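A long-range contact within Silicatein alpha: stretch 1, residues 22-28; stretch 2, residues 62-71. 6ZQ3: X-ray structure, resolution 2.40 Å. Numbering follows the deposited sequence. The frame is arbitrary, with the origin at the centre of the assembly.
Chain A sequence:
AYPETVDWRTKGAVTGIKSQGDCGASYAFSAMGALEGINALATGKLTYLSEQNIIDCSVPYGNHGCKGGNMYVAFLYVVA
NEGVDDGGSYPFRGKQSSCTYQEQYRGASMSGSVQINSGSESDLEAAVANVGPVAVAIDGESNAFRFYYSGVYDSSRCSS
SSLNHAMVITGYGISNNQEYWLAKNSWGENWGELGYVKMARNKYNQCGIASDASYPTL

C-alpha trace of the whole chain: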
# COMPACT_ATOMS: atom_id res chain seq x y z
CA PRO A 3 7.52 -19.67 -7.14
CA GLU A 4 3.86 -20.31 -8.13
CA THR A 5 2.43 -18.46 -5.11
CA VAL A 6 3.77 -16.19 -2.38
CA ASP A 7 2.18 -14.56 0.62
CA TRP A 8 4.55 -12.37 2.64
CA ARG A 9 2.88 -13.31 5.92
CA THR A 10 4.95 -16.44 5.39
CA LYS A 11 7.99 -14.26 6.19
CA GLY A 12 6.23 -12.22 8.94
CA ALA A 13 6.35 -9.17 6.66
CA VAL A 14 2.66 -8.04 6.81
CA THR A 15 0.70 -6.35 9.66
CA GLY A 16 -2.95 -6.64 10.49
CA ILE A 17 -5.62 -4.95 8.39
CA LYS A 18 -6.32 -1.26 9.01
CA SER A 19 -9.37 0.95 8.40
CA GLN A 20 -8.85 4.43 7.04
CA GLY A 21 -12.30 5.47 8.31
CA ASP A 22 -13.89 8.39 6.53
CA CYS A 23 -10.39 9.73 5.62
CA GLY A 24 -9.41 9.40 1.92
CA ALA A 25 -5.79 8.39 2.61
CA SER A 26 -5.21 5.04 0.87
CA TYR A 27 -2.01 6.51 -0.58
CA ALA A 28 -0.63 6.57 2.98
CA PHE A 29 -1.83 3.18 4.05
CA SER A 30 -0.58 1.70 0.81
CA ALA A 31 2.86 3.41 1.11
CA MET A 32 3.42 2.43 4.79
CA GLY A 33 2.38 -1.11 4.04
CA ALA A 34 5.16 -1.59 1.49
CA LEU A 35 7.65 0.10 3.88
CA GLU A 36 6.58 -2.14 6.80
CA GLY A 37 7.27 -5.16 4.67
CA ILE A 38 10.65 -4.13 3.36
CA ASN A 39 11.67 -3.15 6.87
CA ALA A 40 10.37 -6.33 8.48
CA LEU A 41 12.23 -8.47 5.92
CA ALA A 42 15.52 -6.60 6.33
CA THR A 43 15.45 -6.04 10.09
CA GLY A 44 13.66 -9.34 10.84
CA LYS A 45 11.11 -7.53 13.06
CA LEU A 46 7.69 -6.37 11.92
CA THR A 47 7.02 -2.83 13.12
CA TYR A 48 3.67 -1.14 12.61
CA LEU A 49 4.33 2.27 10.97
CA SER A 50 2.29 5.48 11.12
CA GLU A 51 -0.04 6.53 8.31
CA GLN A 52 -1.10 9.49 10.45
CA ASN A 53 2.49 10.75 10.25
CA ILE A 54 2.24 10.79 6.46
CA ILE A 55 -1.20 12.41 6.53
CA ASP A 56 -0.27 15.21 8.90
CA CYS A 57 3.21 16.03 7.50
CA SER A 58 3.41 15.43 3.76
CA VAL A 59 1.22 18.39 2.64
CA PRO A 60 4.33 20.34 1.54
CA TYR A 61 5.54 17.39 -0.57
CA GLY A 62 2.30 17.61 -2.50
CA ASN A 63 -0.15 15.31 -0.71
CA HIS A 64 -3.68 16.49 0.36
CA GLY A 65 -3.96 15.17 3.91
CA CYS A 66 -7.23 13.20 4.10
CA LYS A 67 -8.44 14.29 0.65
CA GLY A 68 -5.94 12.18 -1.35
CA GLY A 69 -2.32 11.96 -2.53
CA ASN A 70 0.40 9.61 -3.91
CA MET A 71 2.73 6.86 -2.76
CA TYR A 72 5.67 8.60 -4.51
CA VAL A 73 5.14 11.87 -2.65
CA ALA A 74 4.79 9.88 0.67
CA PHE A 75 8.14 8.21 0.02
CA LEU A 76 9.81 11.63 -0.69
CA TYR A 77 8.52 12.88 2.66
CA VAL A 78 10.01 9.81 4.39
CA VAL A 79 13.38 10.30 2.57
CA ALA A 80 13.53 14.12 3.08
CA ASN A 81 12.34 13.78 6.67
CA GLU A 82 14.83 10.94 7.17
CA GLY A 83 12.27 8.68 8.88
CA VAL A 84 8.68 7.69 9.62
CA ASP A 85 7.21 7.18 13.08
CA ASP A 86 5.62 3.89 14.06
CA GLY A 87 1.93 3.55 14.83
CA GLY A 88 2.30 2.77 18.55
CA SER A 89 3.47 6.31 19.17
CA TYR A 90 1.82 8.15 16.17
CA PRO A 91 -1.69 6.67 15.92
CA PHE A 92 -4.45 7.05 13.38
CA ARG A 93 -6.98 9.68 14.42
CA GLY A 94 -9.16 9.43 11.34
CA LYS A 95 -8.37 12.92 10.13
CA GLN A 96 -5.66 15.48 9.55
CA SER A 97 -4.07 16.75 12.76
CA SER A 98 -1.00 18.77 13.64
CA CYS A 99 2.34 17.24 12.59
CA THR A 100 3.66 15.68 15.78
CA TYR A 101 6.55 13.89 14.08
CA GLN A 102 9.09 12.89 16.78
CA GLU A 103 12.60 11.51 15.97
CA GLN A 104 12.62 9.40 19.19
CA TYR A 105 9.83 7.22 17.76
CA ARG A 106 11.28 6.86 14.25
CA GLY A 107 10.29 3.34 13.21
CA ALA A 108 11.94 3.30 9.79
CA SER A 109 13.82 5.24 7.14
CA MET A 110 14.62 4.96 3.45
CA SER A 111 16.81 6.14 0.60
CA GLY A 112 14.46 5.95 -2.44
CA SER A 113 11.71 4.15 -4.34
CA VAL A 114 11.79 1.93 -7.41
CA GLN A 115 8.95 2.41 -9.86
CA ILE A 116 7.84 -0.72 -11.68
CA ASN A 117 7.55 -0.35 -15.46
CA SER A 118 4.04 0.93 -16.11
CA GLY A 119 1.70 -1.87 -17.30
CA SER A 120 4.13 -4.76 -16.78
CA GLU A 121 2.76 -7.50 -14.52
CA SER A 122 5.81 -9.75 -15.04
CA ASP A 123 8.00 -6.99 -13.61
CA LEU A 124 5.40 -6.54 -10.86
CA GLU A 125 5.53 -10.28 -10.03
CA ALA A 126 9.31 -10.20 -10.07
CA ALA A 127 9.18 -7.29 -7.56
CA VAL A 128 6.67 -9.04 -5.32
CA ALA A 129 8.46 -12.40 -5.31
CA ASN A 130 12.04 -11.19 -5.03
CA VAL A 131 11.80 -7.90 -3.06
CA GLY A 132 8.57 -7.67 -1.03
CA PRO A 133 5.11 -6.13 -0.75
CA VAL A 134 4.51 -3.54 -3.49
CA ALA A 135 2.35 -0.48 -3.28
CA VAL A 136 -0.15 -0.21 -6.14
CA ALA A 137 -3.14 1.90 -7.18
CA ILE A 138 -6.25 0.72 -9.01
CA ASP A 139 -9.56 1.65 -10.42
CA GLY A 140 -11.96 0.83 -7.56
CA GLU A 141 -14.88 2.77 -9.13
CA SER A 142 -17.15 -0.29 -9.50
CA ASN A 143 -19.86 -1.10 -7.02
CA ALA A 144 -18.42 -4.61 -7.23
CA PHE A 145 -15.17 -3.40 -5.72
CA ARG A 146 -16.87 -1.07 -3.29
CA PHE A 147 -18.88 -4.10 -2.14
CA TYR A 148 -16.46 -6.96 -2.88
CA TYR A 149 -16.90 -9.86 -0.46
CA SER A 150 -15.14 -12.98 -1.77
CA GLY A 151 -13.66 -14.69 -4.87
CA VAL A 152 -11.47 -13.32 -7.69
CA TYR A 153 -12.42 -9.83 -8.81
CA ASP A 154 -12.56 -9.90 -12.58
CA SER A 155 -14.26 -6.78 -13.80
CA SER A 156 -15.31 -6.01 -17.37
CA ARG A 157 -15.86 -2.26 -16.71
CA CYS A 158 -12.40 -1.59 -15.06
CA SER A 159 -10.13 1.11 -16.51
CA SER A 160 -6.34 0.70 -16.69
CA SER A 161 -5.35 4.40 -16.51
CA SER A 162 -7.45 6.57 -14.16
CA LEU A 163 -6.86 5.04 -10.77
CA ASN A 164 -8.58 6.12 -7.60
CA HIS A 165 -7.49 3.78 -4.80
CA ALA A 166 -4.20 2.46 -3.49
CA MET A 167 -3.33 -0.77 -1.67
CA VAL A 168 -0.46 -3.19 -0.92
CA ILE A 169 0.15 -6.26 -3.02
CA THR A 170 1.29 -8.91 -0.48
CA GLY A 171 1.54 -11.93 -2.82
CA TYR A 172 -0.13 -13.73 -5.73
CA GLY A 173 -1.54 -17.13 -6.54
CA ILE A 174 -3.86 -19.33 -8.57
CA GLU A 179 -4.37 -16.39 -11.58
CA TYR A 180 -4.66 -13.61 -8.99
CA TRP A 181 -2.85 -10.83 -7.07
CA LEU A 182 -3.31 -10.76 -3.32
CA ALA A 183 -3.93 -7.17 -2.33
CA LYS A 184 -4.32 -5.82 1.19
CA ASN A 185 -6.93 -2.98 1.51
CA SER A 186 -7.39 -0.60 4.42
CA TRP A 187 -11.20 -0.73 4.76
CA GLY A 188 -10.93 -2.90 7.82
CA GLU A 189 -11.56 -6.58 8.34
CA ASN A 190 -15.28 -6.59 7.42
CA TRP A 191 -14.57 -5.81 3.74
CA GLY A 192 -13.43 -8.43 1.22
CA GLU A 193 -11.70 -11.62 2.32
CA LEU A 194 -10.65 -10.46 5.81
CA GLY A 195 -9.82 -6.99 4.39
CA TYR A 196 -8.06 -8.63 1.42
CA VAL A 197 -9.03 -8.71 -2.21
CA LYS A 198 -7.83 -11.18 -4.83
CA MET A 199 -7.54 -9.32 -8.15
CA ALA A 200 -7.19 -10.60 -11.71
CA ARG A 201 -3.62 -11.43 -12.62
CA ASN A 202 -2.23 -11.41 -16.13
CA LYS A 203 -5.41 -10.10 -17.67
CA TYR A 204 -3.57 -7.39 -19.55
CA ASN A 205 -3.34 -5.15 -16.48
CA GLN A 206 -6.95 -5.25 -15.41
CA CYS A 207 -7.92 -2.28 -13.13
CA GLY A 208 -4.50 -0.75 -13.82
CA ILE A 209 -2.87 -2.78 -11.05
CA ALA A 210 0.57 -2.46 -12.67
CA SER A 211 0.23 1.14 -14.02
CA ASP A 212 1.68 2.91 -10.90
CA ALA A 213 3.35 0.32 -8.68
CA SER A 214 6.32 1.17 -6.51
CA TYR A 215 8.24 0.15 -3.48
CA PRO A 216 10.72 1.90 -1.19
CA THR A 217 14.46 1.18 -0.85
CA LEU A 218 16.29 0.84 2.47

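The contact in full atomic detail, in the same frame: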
# COMPACT_ATOMS: atom_id res chain seq x y z
N ASP A 22 -13.38 7.45 7.49
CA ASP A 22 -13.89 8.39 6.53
C ASP A 22 -12.79 9.28 5.92
O ASP A 22 -13.10 10.24 5.21
CB ASP A 22 -14.95 9.27 7.20
CG ASP A 22 -15.79 10.03 6.19
OD1 ASP A 22 -16.02 9.46 5.10
OD2 ASP A 22 -16.21 11.19 6.46
N CYS A 23 -11.52 8.96 6.15
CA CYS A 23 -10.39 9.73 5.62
C CYS A 23 -9.85 9.10 4.32
O CYS A 23 -9.52 7.92 4.30
CB CYS A 23 -9.29 9.84 6.69
SG CYS A 23 -7.69 10.46 6.14
N GLY A 24 -9.74 9.90 3.26
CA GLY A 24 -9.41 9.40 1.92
C GLY A 24 -7.91 9.26 1.68
O GLY A 24 -7.39 9.82 0.73
N ALA A 25 -7.25 8.47 2.53
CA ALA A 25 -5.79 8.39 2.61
C ALA A 25 -5.22 7.01 2.27
O ALA A 25 -4.25 6.56 2.89
CB ALA A 25 -5.35 8.76 4.02
N SER A 26 -5.79 6.32 1.29
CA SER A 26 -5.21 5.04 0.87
C SER A 26 -3.75 5.18 0.45
O SER A 26 -2.91 4.34 0.79
CB SER A 26 -6.03 4.37 -0.25
OG SER A 26 -6.29 5.26 -1.32
N TYR A 27 -3.42 6.26 -0.25
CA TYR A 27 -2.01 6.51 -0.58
C TYR A 27 -1.09 6.22 0.61
O TYR A 27 -0.09 5.51 0.47
CB TYR A 27 -1.79 7.92 -1.15
CG TYR A 27 -1.92 9.05 -0.16
CD1 TYR A 27 -3.16 9.63 0.09
CD2 TYR A 27 -0.81 9.58 0.49
CE1 TYR A 27 -3.28 10.69 0.98
CE2 TYR A 27 -0.92 10.62 1.39
CZ TYR A 27 -2.16 11.17 1.63
OH TYR A 27 -2.30 12.21 2.51
N ALA A 28 -1.46 6.71 1.79
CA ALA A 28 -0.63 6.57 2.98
C ALA A 28 -0.58 5.17 3.48
O ALA A 28 0.47 4.73 3.92
CB ALA A 28 -1.17 7.44 4.11
N GLY A 62 3.30 17.62 -1.45
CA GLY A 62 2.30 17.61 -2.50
C GLY A 62 1.17 16.62 -2.30
O GLY A 62 0.44 16.35 -3.23
N ASN A 63 1.04 16.06 -1.09
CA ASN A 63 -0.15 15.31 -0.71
C ASN A 63 -1.28 16.24 -0.16
O ASN A 63 -1.01 17.40 0.17
CB ASN A 63 0.21 14.25 0.33
CG ASN A 63 1.03 13.11 -0.24
OD1 ASN A 63 0.96 12.83 -1.43
ND2 ASN A 63 1.81 12.44 0.61
N HIS A 64 -2.51 15.72 -0.06
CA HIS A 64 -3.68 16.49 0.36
C HIS A 64 -4.28 15.99 1.69
O HIS A 64 -5.47 15.87 1.83
CB HIS A 64 -4.76 16.43 -0.72
CG HIS A 64 -4.29 16.77 -2.10
ND1 HIS A 64 -4.81 17.82 -2.82
CD2 HIS A 64 -3.36 16.18 -2.89
CE1 HIS A 64 -4.22 17.87 -4.00
NE2 HIS A 64 -3.33 16.89 -4.07
N GLY A 65 -3.44 15.70 2.66
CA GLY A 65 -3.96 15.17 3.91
C GLY A 65 -4.96 14.06 3.65
O GLY A 65 -4.64 13.09 2.97
N CYS A 66 -6.16 14.21 4.20
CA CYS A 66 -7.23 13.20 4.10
C CYS A 66 -8.01 13.22 2.80
O CYS A 66 -8.85 12.34 2.59
CB CYS A 66 -8.22 13.32 5.26
SG CYS A 66 -7.66 12.42 6.73
N LYS A 67 -7.72 14.17 1.92
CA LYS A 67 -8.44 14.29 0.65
C LYS A 67 -7.79 13.55 -0.53
O LYS A 67 -8.32 13.57 -1.64
CB LYS A 67 -8.64 15.76 0.29
N GLY A 68 -6.65 12.91 -0.29
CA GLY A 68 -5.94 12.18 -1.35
C GLY A 68 -4.46 12.48 -1.40
O GLY A 68 -3.96 13.29 -0.62
N GLY A 69 -3.76 11.81 -2.32
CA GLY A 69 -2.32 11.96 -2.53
C GLY A 69 -1.69 10.76 -3.24
O GLY A 69 -2.40 9.95 -3.77
N ASN A 70 -0.36 10.67 -3.25
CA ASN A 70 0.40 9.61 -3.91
C ASN A 70 1.27 8.80 -2.97
O ASN A 70 1.68 9.28 -1.92
CB ASN A 70 1.39 10.21 -4.91
CG ASN A 70 0.71 10.80 -6.11
OD1 ASN A 70 1.37 11.35 -6.98
ND2 ASN A 70 -0.61 10.67 -6.18
N MET A 71 1.63 7.60 -3.39
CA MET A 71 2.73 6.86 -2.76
C MET A 71 4.08 7.58 -2.98
O MET A 71 4.82 7.75 -2.01
CB MET A 71 2.80 5.43 -3.28
CG MET A 71 1.58 4.60 -2.88
SD MET A 71 0.07 4.96 -3.80
CE MET A 71 0.49 4.27 -5.40
O HOH W 1 -0.47 14.59 3.48

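Two anchors hold this contact together: a covalent bond near the start of stretch 1 and a buried tyrosine hydroxyl further along it. The covalent one is the disulfide between C23 SG and C66 SG, 2.0 Å long with a chi3 of -95°, close to the relaxed right angle for such a bond. Next to it, G24 N donates to C66 O at 2.7 Å. That hydrogen bond is short but weak, because its N-H...acceptor angle is 127°.

G24 has no room for a side chain here: an ideal CB would lie 2.9 Å from C66 O, the very acceptor its amide uses. Its own carbonyl is less well served by stretch 2. G24 O lies 3.3 Å from G68 N, but the angle is too poor for a hydrogen bond; what it does receive is a CA-H...O contact from G68 CA at 3.5 Å.

Y27, in the first turn of the helix that follows A25, has the largest covered area in the contact. With chi1 at 71° (p), its ring reaches in among the turns of stretch 2, and Y27 OH donates to G65 O at 2.5 Å, with the acceptor at the ring edge, near its plane. The hydroxyl is also used as an acceptor: a water donates to Y27 OH at 3.2 Å and takes a weak hydrogen bond from G65 N at 3.3 Å. Both polar backbone atoms of G65 are thus tied to one phenol, the carbonyl directly and the amide through water.

Over one face of that ring sits G69, its CA 3.8 Å from the centroid and 17° off the normal, a CH-pi contact. An ideal CB on G69 would point toward the ring, 3.0 Å from Y27 CZ, and would also clash with N63 OD1 at 2.7 Å. Glycine therefore lets the backbone itself serve as the packing surface.

Stretch 2 also has hydrogen bonds of its own. H64 N donates to G68 O at 2.9 Å and K67 N to H64 O at 2.8 Å, while N70 N reaches N63 OD1 at 3.1 Å with a nearly straight angle of 168°. N63 ND2 approaches Y27 CE2 at 3.4 Å but finds its hydrogen-bond partner elsewhere in the structure. At the base of the tyrosine side chain, Y27 CB and M71 SD meet at 4.4 Å, an apolar contact.

The rule to read here is economy: one disulfide, one weak backbone hydrogen bond, one direct phenol-to-carbonyl bond, and glycines at G24 and G69, where an ideal CB would run into C66 O or crowd the Y27 ring.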